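Local coordinates for mandelate racemase / muconate lactonizing enzyme, C-terminal domain protein (Pseudovibrio sp. JE062, PDB 4JHM) that is of unknown function but has the two-domain enolase-superfamily architecture, an alpha-plus-beta N-terminal domain joined to a TIM-barrel-like C-terminal domain, at residues E333-T338 with D363-A368; Y327-F332 with Q339-K344; T36-R41 with R64-S69; L305-N310 with N321-F326. All coordinates share one frame; numbering follows the deposited sequence.

Interaction 1: residues E333-T338 with D363-A368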
loop_
_atom_site.group_PDB
_atom_site.type_symbol
_atom_site.label_atom_id
_atom_site.label_comp_id
_atom_site.label_asym_id
_atom_site.label_seq_id
_atom_site.Cartn_x
_atom_site.Cartn_y
_atom_site.Cartn_z
ATOM N N GLU A 333 49.430 5.086 -5.903
ATOM C CA GLU A 333 50.111 4.748 -7.143
ATOM C C GLU A 333 51.256 3.755 -6.897
ATOM O O GLU A 333 52.182 3.653 -7.702
ATOM C CB GLU A 333 50.607 6.023 -7.832
ATOM C CG GLU A 333 49.479 6.940 -8.291
ATOM C CD GLU A 333 49.970 8.222 -8.944
ATOM O OE1 GLU A 333 51.125 8.617 -8.700
ATOM O OE2 GLU A 333 49.194 8.845 -9.698
ATOM N N LEU A 334 51.170 3.008 -5.797
ATOM C CA LEU A 334 52.182 2.006 -5.447
ATOM C C LEU A 334 52.539 1.074 -6.604
ATOM O O LEU A 334 51.663 0.530 -7.272
ATOM C CB LEU A 334 51.711 1.157 -4.259
ATOM C CG LEU A 334 52.349 1.456 -2.900
ATOM C CD1 LEU A 334 51.774 2.724 -2.289
ATOM C CD2 LEU A 334 52.153 0.280 -1.957
ATOM N N ALA A 335 53.838 0.895 -6.826
ATOM C CA ALA A 335 54.342 -0.086 -7.790
ATOM C C ALA A 335 53.587 -0.069 -9.119
ATOM O O ALA A 335 53.452 -1.104 -9.775
ATOM C CB ALA A 335 54.286 -1.479 -7.182
ATOM N N SER A 336 53.107 1.105 -9.513
ATOM C CA SER A 336 52.340 1.231 -10.742
ATOM C C SER A 336 53.081 2.043 -11.793
ATOM O O SER A 336 53.556 3.143 -11.523
ATOM C CB SER A 336 50.997 1.892 -10.465
ATOM O OG SER A 336 50.189 1.860 -11.629
ATOM N N LYS A 337 53.158 1.492 -13.000
ATOM C CA LYS A 337 53.718 2.200 -14.139
ATOM C C LYS A 337 52.635 3.023 -14.837
ATOM O O LYS A 337 52.890 3.667 -15.854
ATOM C CB LYS A 337 54.326 1.201 -15.119
ATOM C CG LYS A 337 55.470 0.390 -14.536
ATOM C CD LYS A 337 55.887 -0.729 -15.476
ATOM C CE LYS A 337 57.165 -1.401 -15.002
ATOM N NZ LYS A 337 57.293 -2.785 -15.530
ATOM N N THR A 338 51.427 2.995 -14.284
ATOM C CA THR A 338 50.296 3.710 -14.858
ATOM C C THR A 338 49.804 4.775 -13.896
ATOM O O THR A 338 49.808 4.566 -12.688
ATOM C CB THR A 338 49.127 2.752 -15.141
ATOM O OG1 THR A 338 49.563 1.707 -16.021
ATOM C CG2 THR A 338 47.956 3.507 -15.771
ATOM N N ASP A 363 58.714 -5.712 -9.707
ATOM C CA ASP A 363 59.804 -5.721 -8.742
ATOM C C ASP A 363 59.461 -4.783 -7.593
ATOM O O ASP A 363 59.982 -4.929 -6.488
ATOM C CB ASP A 363 61.127 -5.323 -9.403
ATOM C CG ASP A 363 61.631 -6.382 -10.360
ATOM O OD1 ASP A 363 60.789 -7.022 -11.025
ATOM O OD2 ASP A 363 62.860 -6.583 -10.438
ATOM N N ALA A 364 58.571 -3.831 -7.863
ATOM C CA ALA A 364 58.148 -2.866 -6.857
ATOM C C ALA A 364 57.184 -3.517 -5.879
ATOM O O ALA A 364 57.285 -3.306 -4.670
ATOM C CB ALA A 364 57.502 -1.654 -7.513
ATOM N N VAL A 365 56.250 -4.309 -6.402
ATOM C CA VAL A 365 55.281 -4.986 -5.546
ATOM C C VAL A 365 55.989 -6.017 -4.673
ATOM O O VAL A 365 55.792 -6.041 -3.456
ATOM C CB VAL A 365 54.135 -5.659 -6.341
ATOM C CG1 VAL A 365 53.371 -4.633 -7.160
ATOM C CG2 VAL A 365 54.664 -6.768 -7.236
ATOM N N LYS A 366 56.822 -6.855 -5.288
ATOM C CA LYS A 366 57.590 -7.832 -4.528
ATOM C C LYS A 366 58.188 -7.128 -3.316
ATOM O O LYS A 366 58.071 -7.609 -2.190
ATOM C CB LYS A 366 58.694 -8.452 -5.388
ATOM N N GLU A 367 58.795 -5.968 -3.560
ATOM C CA GLU A 367 59.431 -5.162 -2.516
ATOM C C GLU A 367 58.466 -4.711 -1.406
ATOM O O GLU A 367 58.841 -4.671 -0.233
ATOM C CB GLU A 367 60.108 -3.939 -3.151
ATOM C CG GLU A 367 60.677 -2.929 -2.163
ATOM C CD GLU A 367 61.734 -3.520 -1.247
ATOM O OE1 GLU A 367 62.270 -4.606 -1.561
ATOM O OE2 GLU A 367 62.029 -2.895 -0.207
ATOM N N ALA A 368 57.234 -4.373 -1.771
ATOM C CA ALA A 368 56.260 -3.875 -0.794
ATOM C C ALA A 368 55.399 -4.993 -0.215
ATOM O O ALA A 368 54.618 -4.764 0.706
ATOM C CB ALA A 368 55.372 -2.811 -1.423
#
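Ala-335 presents its methyl group to the helix residues Ala-364 and Val-365. Its CB lies 3.2 Å from Ala-364 CB and 3.3 Å from Val-365 CG1, so one carbon sits against two helix side chains on successive positions. With chi1 near -60°, Val-365 swings CG1 away from its carbonyl carbon to the side of the backbone N, and this branch meets the alanine. Farther along, Leu-334 CD2 approaches Ala-368 CB at 4.5 Å, one turn beyond Ala-364. Small residues suit this helix face because the two backbones come close: the CA atoms of Ala-335 and Ala-364 are 4.8 Å apart. In this enolase-superfamily fold the contact ties the loop between strands 323-326 and 347-349, in the barrel domain, to the short helix 362-368 that leads back into the N-terminal sheet. Leu-16 of strand 8-16 touches Leu-334, Val-365 and Ala-368 and so extends the apolar patch. Leu-334 and Ala-335 hold the central positions of a turn close to type II, in which Ser-336 N bonds to Glu-333 O at 3.3 Å and Ala-335 is left-handed (phi 45°, psi 32°). Asp-361 pairs with the Ala-335 backbone, while its OD1 accepts a hydrogen bond from Ala-364 N.

Interaction 2: residues Y327-F332 with Q339-K344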
loop_
_atom_site.group_PDB
_atom_site.type_symbol
_atom_site.label_atom_id
_atom_site.label_comp_id
_atom_site.label_asym_id
_atom_site.label_seq_id
_atom_site.Cartn_x
_atom_site.Cartn_y
_atom_site.Cartn_z
ATOM N N TYR A 327 42.830 12.692 -3.877
ATOM C CA TYR A 327 43.890 13.655 -4.146
ATOM C C TYR A 327 44.510 14.011 -2.798
ATOM O O TYR A 327 43.782 14.368 -1.868
ATOM C CB TYR A 327 43.286 14.886 -4.837
ATOM C CG TYR A 327 44.285 15.872 -5.404
ATOM C CD1 TYR A 327 45.242 15.471 -6.328
ATOM C CD2 TYR A 327 44.252 17.213 -5.035
ATOM C CE1 TYR A 327 46.151 16.370 -6.850
ATOM C CE2 TYR A 327 45.158 18.123 -5.552
ATOM C CZ TYR A 327 46.105 17.697 -6.458
ATOM O OH TYR A 327 47.008 18.598 -6.977
ATOM N N PRO A 328 45.848 13.898 -2.665
ATOM C CA PRO A 328 46.875 13.558 -3.664
ATOM C C PRO A 328 46.776 12.134 -4.210
ATOM O O PRO A 328 46.012 11.325 -3.689
ATOM C CB PRO A 328 48.194 13.719 -2.893
ATOM C CG PRO A 328 47.849 14.406 -1.614
ATOM C CD PRO A 328 46.432 14.049 -1.322
ATOM N N TYR A 329 47.560 11.842 -5.248
ATOM C CA TYR A 329 47.509 10.547 -5.921
ATOM C C TYR A 329 48.563 9.589 -5.392
ATOM O O TYR A 329 48.293 8.413 -5.165
ATOM C CB TYR A 329 47.767 10.702 -7.422
ATOM C CG TYR A 329 47.056 11.846 -8.105
ATOM C CD1 TYR A 329 45.670 11.897 -8.157
ATOM C CD2 TYR A 329 47.776 12.855 -8.740
ATOM C CE1 TYR A 329 45.021 12.934 -8.800
ATOM C CE2 TYR A 329 47.135 13.896 -9.383
ATOM C CZ TYR A 329 45.758 13.930 -9.412
ATOM O OH TYR A 329 45.107 14.959 -10.049
ATOM N N GLU A 330 49.770 10.111 -5.216
ATOM C CA GLU A 330 50.973 9.304 -5.012
ATOM C C GLU A 330 50.767 8.042 -4.171
ATOM O O GLU A 330 51.222 6.962 -4.548
ATOM C CB GLU A 330 52.083 10.161 -4.396
ATOM C CG GLU A 330 52.631 11.240 -5.326
ATOM C CD GLU A 330 51.738 12.470 -5.425
ATOM O OE1 GLU A 330 52.207 13.501 -5.946
ATOM O OE2 GLU A 330 50.571 12.413 -4.982
ATOM N N ALA A 331 50.094 8.175 -3.035
ATOM C CA ALA A 331 49.935 7.048 -2.122
ATOM C C ALA A 331 49.356 5.829 -2.840
ATOM O O ALA A 331 49.864 4.714 -2.701
ATOM C CB ALA A 331 49.057 7.441 -0.944
ATOM N N PHE A 332 48.299 6.052 -3.615
ATOM C CA PHE A 332 47.599 4.969 -4.300
ATOM C C PHE A 332 48.205 4.641 -5.665
ATOM O O PHE A 332 47.573 3.988 -6.492
ATOM C CB PHE A 332 46.122 5.326 -4.458
ATOM C CG PHE A 332 45.392 5.445 -3.155
ATOM C CD1 PHE A 332 45.163 4.323 -2.373
ATOM C CD2 PHE A 332 44.930 6.670 -2.711
ATOM C CE1 PHE A 332 44.496 4.423 -1.170
ATOM C CE2 PHE A 332 44.255 6.775 -1.507
ATOM C CZ PHE A 332 44.040 5.650 -0.736
ATOM N N GLN A 339 49.365 5.911 -14.430
ATOM C CA GLN A 339 48.848 6.989 -13.592
ATOM C C GLN A 339 47.528 7.544 -14.116
ATOM O O GLN A 339 47.489 8.248 -15.123
ATOM C CB GLN A 339 49.874 8.113 -13.479
ATOM C CG GLN A 339 51.139 7.709 -12.742
ATOM C CD GLN A 339 52.100 8.866 -12.561
ATOM O OE1 GLN A 339 52.743 8.991 -11.522
ATOM N NE2 GLN A 339 52.198 9.724 -13.573
ATOM N N ILE A 340 46.445 7.226 -13.419
ATOM C CA ILE A 340 45.144 7.780 -13.750
ATOM C C ILE A 340 44.933 9.058 -12.949
ATOM O O ILE A 340 44.370 9.032 -11.861
ATOM C CB ILE A 340 44.012 6.776 -13.461
ATOM C CG1 ILE A 340 44.229 5.502 -14.286
ATOM C CG2 ILE A 340 42.661 7.396 -13.785
ATOM C CD1 ILE A 340 43.185 4.428 -14.073
ATOM N N ARG A 341 45.403 10.173 -13.495
ATOM C CA ARG A 341 45.280 11.463 -12.835
ATOM C C ARG A 341 44.205 12.308 -13.504
ATOM O O ARG A 341 43.616 11.902 -14.503
ATOM C CB ARG A 341 46.624 12.190 -12.865
ATOM C CG ARG A 341 47.776 11.321 -12.387
ATOM C CD ARG A 341 49.019 12.127 -12.049
ATOM N NE ARG A 341 49.761 11.498 -10.961
ATOM C CZ ARG A 341 50.850 12.008 -10.396
ATOM N NH1 ARG A 341 51.348 13.165 -10.816
ATOM N NH2 ARG A 341 51.442 11.357 -9.405
ATOM N N THR A 342 43.954 13.485 -12.945
ATOM C CA THR A 342 42.889 14.357 -13.420
ATOM C C THR A 342 43.487 15.531 -14.187
ATOM O O THR A 342 44.307 16.277 -13.653
ATOM C CB THR A 342 42.041 14.871 -12.238
ATOM O OG1 THR A 342 41.303 13.779 -11.663
ATOM C CG2 THR A 342 41.073 15.957 -12.690
ATOM N N ASP A 343 43.081 15.693 -15.444
ATOM C CA ASP A 343 43.671 16.720 -16.300
ATOM C C ASP A 343 43.181 18.120 -15.917
ATOM O O ASP A 343 42.412 18.285 -14.965
ATOM C CB ASP A 343 43.404 16.418 -17.782
ATOM C CG ASP A 343 41.986 16.750 -18.207
ATOM O OD1 ASP A 343 41.270 17.425 -17.439
ATOM O OD2 ASP A 343 41.590 16.340 -19.318
ATOM N N LYS A 344 43.633 19.123 -16.664
ATOM C CA LYS A 344 43.406 20.521 -16.308
ATOM C C LYS A 344 41.953 20.966 -16.508
ATOM O O LYS A 344 41.558 22.028 -16.028
ATOM C CB LYS A 344 44.339 21.421 -17.119
ATOM C CG LYS A 344 44.663 22.747 -16.449
ATOM C CD LYS A 344 45.629 22.561 -15.289
ATOM C CE LYS A 344 45.900 23.870 -14.566
ATOM N NZ LYS A 344 46.496 24.902 -15.457
#
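A weak and doubtful hydrogen bond runs from Thr-342 N to Tyr-329 OH, 3.4 Å long with an N-H...O angle of 158°; the hydroxyl's place is uncertain. Arg-341 is held chiefly by a salt bridge from its NH2 to Glu-333. Glu-330 adds a looser attraction, with OE1 4.1 Å from Arg-341 NH2 but well out of the guanidinium plane, so that charge alone acts. Glu-330 OE2 also takes a weak bond from Tyr-329 N. Both segments belong to the long irregular connection that follows barrel strand 323-326 and precedes strand 347-349, and the tyrosine side chain packs one limb of it on the other. Its ring suits the place, since arginine can lie along an aromatic surface without giving up its ionic partner. Arg-341 CB stands over one face, 4.2 Å from the Tyr-329 ring centroid, in a CH-pi contact. The chain then bends at chi3 (148°), which brings one face of the guanidinium over Tyr-329 CD2, with NE 3.3 Å from that carbon and the guanidinium plane inclined 35° to the ring. Tyr-327 CD1 lies against the opposite face of the tyrosine. Beside the hydroxyl, Thr-342 CB packs 3.8 Å from Tyr-329 OH, while Thr-342 OG1 is hydrogen-bonded to Ser-136.

Interaction 3: residues T36-R41 with R64-S69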
loop_
_atom_site.group_PDB
_atom_site.type_symbol
_atom_site.label_atom_id
_atom_site.label_comp_id
_atom_site.label_asym_id
_atom_site.label_seq_id
_atom_site.Cartn_x
_atom_site.Cartn_y
_atom_site.Cartn_z
ATOM N N THR A 36 46.095 -1.435 2.836
ATOM C CA THR A 36 46.708 -2.576 2.183
ATOM C C THR A 36 46.050 -2.776 0.835
ATOM O O THR A 36 44.836 -2.584 0.696
ATOM C CB THR A 36 46.470 -3.864 2.974
ATOM O OG1 THR A 36 46.972 -3.712 4.303
ATOM C CG2 THR A 36 47.156 -5.032 2.302
ATOM N N ASN A 37 46.847 -3.166 -0.155
ATOM C CA ASN A 37 46.322 -3.521 -1.465
ATOM C C ASN A 37 46.508 -5.017 -1.694
ATOM O O ASN A 37 47.577 -5.561 -1.414
ATOM C CB ASN A 37 47.033 -2.723 -2.555
ATOM C CG ASN A 37 46.294 -2.745 -3.882
ATOM O OD1 ASN A 37 45.312 -3.464 -4.053
ATOM N ND2 ASN A 37 46.770 -1.953 -4.832
ATOM N N ASN A 38 45.464 -5.678 -2.187
ATOM C CA ASN A 38 45.518 -7.106 -2.481
ATOM C C ASN A 38 45.472 -7.337 -3.979
ATOM O O ASN A 38 44.500 -6.978 -4.635
ATOM C CB ASN A 38 44.349 -7.821 -1.818
ATOM C CG ASN A 38 44.293 -7.573 -0.328
ATOM O OD1 ASN A 38 45.125 -8.078 0.427
ATOM N ND2 ASN A 38 43.311 -6.791 0.107
ATOM N N ILE A 39 46.520 -7.937 -4.529
ATOM C CA ILE A 39 46.585 -8.134 -5.967
ATOM C C ILE A 39 46.536 -9.606 -6.351
ATOM O O ILE A 39 47.273 -10.429 -5.803
ATOM C CB ILE A 39 47.856 -7.509 -6.561
ATOM C CG1 ILE A 39 47.760 -5.984 -6.512
ATOM C CG2 ILE A 39 48.050 -7.972 -7.995
ATOM C CD1 ILE A 39 49.025 -5.273 -6.946
ATOM N N VAL A 40 45.652 -9.919 -7.295
ATOM C CA VAL A 40 45.587 -11.237 -7.904
ATOM C C VAL A 40 46.126 -11.152 -9.323
ATOM O O VAL A 40 45.586 -10.414 -10.149
ATOM C CB VAL A 40 44.141 -11.758 -7.982
ATOM C CG1 VAL A 40 44.100 -13.089 -8.718
ATOM C CG2 VAL A 40 43.541 -11.896 -6.593
ATOM N N ARG A 41 47.193 -11.898 -9.604
ATOM C CA ARG A 41 47.745 -11.957 -10.950
ATOM C C ARG A 41 47.535 -13.346 -11.547
ATOM O O ARG A 41 48.099 -14.325 -11.064
ATOM C CB ARG A 41 49.237 -11.616 -10.946
ATOM C CG ARG A 41 49.694 -10.942 -12.231
ATOM C CD ARG A 41 50.976 -11.531 -12.783
ATOM N NE ARG A 41 52.170 -11.044 -12.097
ATOM C CZ ARG A 41 53.382 -11.013 -12.645
ATOM N NH1 ARG A 41 53.566 -11.430 -13.891
ATOM N NH2 ARG A 41 54.413 -10.557 -11.953
ATOM N N ARG A 64 46.096 -9.277 6.328
ATOM C CA ARG A 64 46.225 -10.571 5.650
ATOM C C ARG A 64 44.866 -11.289 5.539
ATOM O O ARG A 64 44.791 -12.401 5.021
ATOM C CB ARG A 64 47.214 -11.473 6.384
ATOM C CG ARG A 64 48.604 -10.893 6.587
ATOM C CD ARG A 64 49.472 -11.863 7.375
ATOM N NE ARG A 64 50.644 -11.212 7.952
ATOM C CZ ARG A 64 51.900 -11.410 7.555
ATOM N NH1 ARG A 64 52.888 -10.761 8.156
ATOM N NH2 ARG A 64 52.180 -12.252 6.568
ATOM N N CYS A 65 43.803 -10.647 6.023
ATOM C CA CYS A 65 42.453 -11.215 5.984
ATOM C C CYS A 65 42.012 -11.574 4.570
ATOM O O CYS A 65 41.561 -12.689 4.311
ATOM C CB CYS A 65 41.443 -10.227 6.577
ATOM S SG CYS A 65 39.736 -10.832 6.583
ATOM N N ILE A 66 42.122 -10.610 3.664
ATOM C CA ILE A 66 41.759 -10.824 2.274
ATOM C C ILE A 66 42.680 -11.856 1.622
ATOM O O ILE A 66 42.221 -12.909 1.186
ATOM C CB ILE A 66 41.798 -9.502 1.483
ATOM C CG1 ILE A 66 40.641 -8.593 1.913
ATOM C CG2 ILE A 66 41.748 -9.763 -0.017
ATOM C CD1 ILE A 66 39.260 -9.137 1.601
ATOM N N ILE A 67 43.979 -11.573 1.568
ATOM C CA ILE A 67 44.913 -12.482 0.895
ATOM C C ILE A 67 44.757 -13.929 1.369
ATOM O O ILE A 67 44.981 -14.869 0.600
ATOM C CB ILE A 67 46.382 -12.058 1.090
ATOM C CG1 ILE A 67 47.269 -12.753 0.048
ATOM C CG2 ILE A 67 46.848 -12.384 2.501
ATOM C CD1 ILE A 67 48.649 -12.147 -0.102
ATOM N N GLU A 68 44.371 -14.102 2.630
ATOM C CA GLU A 68 44.252 -15.430 3.221
ATOM C C GLU A 68 42.912 -16.063 2.863
ATOM O O GLU A 68 42.772 -17.284 2.861
ATOM C CB GLU A 68 44.425 -15.350 4.738
ATOM C CG GLU A 68 45.028 -16.599 5.356
ATOM C CD GLU A 68 46.325 -17.041 4.683
ATOM O OE1 GLU A 68 47.228 -16.202 4.485
ATOM O OE2 GLU A 68 46.448 -18.240 4.360
ATOM N N SER A 69 41.930 -15.217 2.567
ATOM C CA SER A 69 40.648 -15.670 2.042
ATOM C C SER A 69 40.841 -16.135 0.609
ATOM O O SER A 69 40.327 -17.174 0.208
ATOM C CB SER A 69 39.627 -14.534 2.081
ATOM O OG SER A 69 38.458 -14.877 1.357
#
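Asn-38 reaches from strand 34-44 to Ile-66 and Ile-67 of helix 65-73, joining the antiparallel sheet of the enolase-superfamily N-terminal domain to the helix packed on it. Along the strand, Thr-36 comes first; its OG1 bonds to Asp-63 N, just ahead of the helix. Asn-38 carries the contact itself. Its CB points at the helix and lies 3.7 Å from Ile-66 CG2. With CG beside the backbone N (chi1 -56°), the side chain crosses the isoleucine at about a right angle, CG 3.4 Å from Ile-66 CG2. A buried amide needs polar partners, and asparagine is suited because its short chain keeps ND2 near the next strand: ND2 bonds to Ser-56 OG and to Thr-54 O of strand 50-58, which pins the rotation of the group. On the helix side, Ile-66 also touches Thr-54, Ser-56 and Ala-103 of helix 100-119, and packs on Trp-98 of the second subunit, so the branched residue fills a junction between sheet, helix and neighbouring chain. Ile-67 completes the contact more lightly: the oxygen end of the amide faces the helix backbone there, Asn-38 OD1 lying 3.9 Å from Ile-67 N and 4.2 Å from Ile-67 CB. At the other end of the amide, Asn-38 ND2 sits against the branch point of Ile-66, 3.4 Å from CB and equally 3.4 Å from CG2.

Interaction 4: residues L305-N310 with N321-F326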
loop_
_atom_site.group_PDB
_atom_site.type_symbol
_atom_site.label_atom_id
_atom_site.label_comp_id
_atom_site.label_asym_id
_atom_site.label_seq_id
_atom_site.Cartn_x
_atom_site.Cartn_y
_atom_site.Cartn_z
ATOM N N LEU A 305 44.572 0.041 -9.784
ATOM C CA LEU A 305 43.795 -1.110 -10.237
ATOM C C LEU A 305 42.335 -0.988 -9.817
ATOM O O LEU A 305 41.427 -1.202 -10.624
ATOM C CB LEU A 305 44.389 -2.413 -9.702
ATOM C CG LEU A 305 45.372 -3.091 -10.650
ATOM C CD1 LEU A 305 46.090 -4.233 -9.951
ATOM C CD2 LEU A 305 44.638 -3.589 -11.887
ATOM N N THR A 306 42.108 -0.653 -8.551
ATOM C CA THR A 306 40.757 -0.384 -8.075
ATOM C C THR A 306 40.159 0.778 -8.864
ATOM O O THR A 306 38.989 0.752 -9.236
ATOM C CB THR A 306 40.738 -0.030 -6.578
ATOM O OG1 THR A 306 40.927 -1.215 -5.795
ATOM C CG2 THR A 306 39.416 0.615 -6.206
ATOM N N GLN A 307 40.973 1.798 -9.117
ATOM C CA GLN A 307 40.518 2.969 -9.849
ATOM C C GLN A 307 40.096 2.595 -11.261
ATOM O O GLN A 307 39.034 2.995 -11.720
ATOM C CB GLN A 307 41.625 4.025 -9.906
ATOM C CG GLN A 307 42.030 4.582 -8.551
ATOM C CD GLN A 307 43.171 5.577 -8.645
ATOM O OE1 GLN A 307 43.227 6.385 -9.571
ATOM N NE2 GLN A 307 44.083 5.526 -7.683
ATOM N N ALA A 308 40.934 1.822 -11.946
ATOM C CA ALA A 308 40.718 1.500 -13.358
ATOM C C ALA A 308 39.493 0.612 -13.569
ATOM O O ALA A 308 38.688 0.855 -14.468
ATOM C CB ALA A 308 41.959 0.836 -13.942
ATOM N N ALA A 309 39.364 -0.414 -12.734
ATOM C CA ALA A 309 38.262 -1.368 -12.833
ATOM C C ALA A 309 36.917 -0.659 -12.893
ATOM O O ALA A 309 36.077 -0.979 -13.732
ATOM C CB ALA A 309 38.291 -2.326 -11.651
ATOM N N ASN A 310 36.724 0.300 -11.994
ATOM C CA ASN A 310 35.495 1.082 -11.943
ATOM C C ASN A 310 35.415 2.078 -13.093
ATOM O O ASN A 310 34.370 2.228 -13.733
ATOM C CB ASN A 310 35.402 1.830 -10.611
ATOM C CG ASN A 310 35.345 0.896 -9.413
ATOM O OD1 ASN A 310 34.312 0.285 -9.134
ATOM N ND2 ASN A 310 36.453 0.793 -8.689
ATOM N N ASN A 321 27.940 10.230 -13.235
ATOM C CA ASN A 321 28.457 11.572 -13.509
ATOM C C ASN A 321 29.929 11.753 -13.186
ATOM O O ASN A 321 30.591 12.579 -13.805
ATOM C CB ASN A 321 27.679 12.627 -12.721
ATOM C CG ASN A 321 26.224 12.714 -13.126
ATOM O OD1 ASN A 321 25.881 12.603 -14.301
ATOM N ND2 ASN A 321 25.358 12.929 -12.149
ATOM N N PHE A 322 30.447 11.008 -12.214
ATOM C CA PHE A 322 31.822 11.239 -11.765
ATOM C C PHE A 322 32.672 9.985 -11.567
ATOM O O PHE A 322 32.170 8.871 -11.440
ATOM C CB PHE A 322 31.826 12.028 -10.454
ATOM C CG PHE A 322 31.145 13.360 -10.539
ATOM C CD1 PHE A 322 31.810 14.462 -11.054
ATOM C CD2 PHE A 322 29.842 13.516 -10.085
ATOM C CE1 PHE A 322 31.186 15.693 -11.129
ATOM C CE2 PHE A 322 29.212 14.745 -10.156
ATOM C CZ PHE A 322 29.886 15.835 -10.681
ATOM N N PHE A 323 33.980 10.209 -11.541
ATOM C CA PHE A 323 34.966 9.204 -11.174
ATOM C C PHE A 323 35.633 9.708 -9.910
ATOM O O PHE A 323 36.190 10.807 -9.897
ATOM C CB PHE A 323 36.007 9.044 -12.285
ATOM C CG PHE A 323 37.284 8.397 -11.837
ATOM C CD1 PHE A 323 38.327 9.162 -11.345
ATOM C CD2 PHE A 323 37.454 7.027 -11.926
ATOM C CE1 PHE A 323 39.513 8.571 -10.939
ATOM C CE2 PHE A 323 38.638 6.429 -11.522
ATOM C CZ PHE A 323 39.668 7.201 -11.027
ATOM N N GLU A 324 35.554 8.919 -8.844
ATOM C CA GLU A 324 36.142 9.305 -7.571
ATOM C C GLU A 324 37.666 9.296 -7.682
ATOM O O GLU A 324 38.276 8.261 -7.942
ATOM C CB GLU A 324 35.677 8.361 -6.464
ATOM C CG GLU A 324 36.232 8.690 -5.089
ATOM C CD GLU A 324 35.527 7.944 -3.977
ATOM O OE1 GLU A 324 35.540 8.451 -2.837
ATOM O OE2 GLU A 324 34.959 6.858 -4.234
ATOM N N GLN A 325 38.270 10.462 -7.495
ATOM C CA GLN A 325 39.719 10.590 -7.554
ATOM C C GLN A 325 40.244 11.136 -6.239
ATOM O O GLN A 325 40.092 12.325 -5.944
ATOM C CB GLN A 325 40.127 11.530 -8.689
ATOM C CG GLN A 325 41.624 11.781 -8.775
ATOM C CD GLN A 325 42.367 10.623 -9.405
ATOM O OE1 GLN A 325 42.992 9.814 -8.715
ATOM N NE2 GLN A 325 42.291 10.528 -10.723
ATOM N N PHE A 326 40.856 10.267 -5.445
ATOM C CA PHE A 326 41.484 10.711 -4.215
ATOM C C PHE A 326 42.710 11.554 -4.551
ATOM O O PHE A 326 43.523 11.182 -5.397
ATOM C CB PHE A 326 41.882 9.534 -3.329
ATOM C CG PHE A 326 42.477 9.955 -2.023
ATOM C CD1 PHE A 326 41.669 10.178 -0.918
ATOM C CD2 PHE A 326 43.841 10.160 -1.904
ATOM C CE1 PHE A 326 42.214 10.582 0.288
ATOM C CE2 PHE A 326 44.393 10.564 -0.702
ATOM C CZ PHE A 326 43.578 10.775 0.396
#
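Gln-307 leans from helix 304-316 toward Phe-323 and Gln-325 on strand 323-326. CB, pointing at the strand, lies 3.9 Å from Phe-323 CZ. Beyond it the chain runs extended (chi2 177°), carrying the amide past the ring. There OE1 is 3.9 Å from Phe-323 CZ and 3.5 Å from Gln-325 OE1, while NE2 is bonded to Gly-302 O. The two glutamine amides stand nearly perpendicular, their planes 84° apart. Helix 304-316 here packs on the strand that follows it in the TIM-barrel-like domain, one that pairs in parallel with strand 133-139. The ends of Phe-323 and Gln-325 reach the helix, while the intervening Glu-324 forms a salt bridge with Lys-165 of another barrel strand. A flat aromatic fits because its edge can slip beside the helix backbone, and glutamine suits because it spans the gap with methylenes before ending in an amide. Gln-307 O lies near the ring plane, 3.5 Å from Phe-323 CE2, at an edge whose C-H groups are slightly positive, so this approach is probably mildly favourable. Gln-325 NE2 is probably bonded to Ile-340 O. Both amide nitrogens being spent on carbonyls, OE1 is left facing OE1, two lone-pair bearers whose meeting is at best neutral and probably mildly repulsive.

Interactions 1 and 2 alternate along the chain and are joined by the salt bridge from Glu-333 OE1 to Arg-341 NH2 (2.8 Å), their centres about 16 Å apart. Interaction 2 also continues interaction 4 directly, since 327-332 follows strand 323-326: the probable hydrogen bond from Gln-325 NE2 to Ile-340 O (2.8 Å) links them, and the rings of Phe-332 and Phe-326 meet edge-to-face (T-shaped). These centres lie about 11 Å apart. Interaction 3 belongs to the N-terminal domain, yet Ile-39 CG1 meets Leu-305 CD1 of interaction 4 at 4.2 Å, so the sheet touches a barrel helix. Interactions 1 and 3 approach to about 4 Å between nearest atoms without touching. Interaction 4 lies most centrally, its centre about 6 Å from the chain centre.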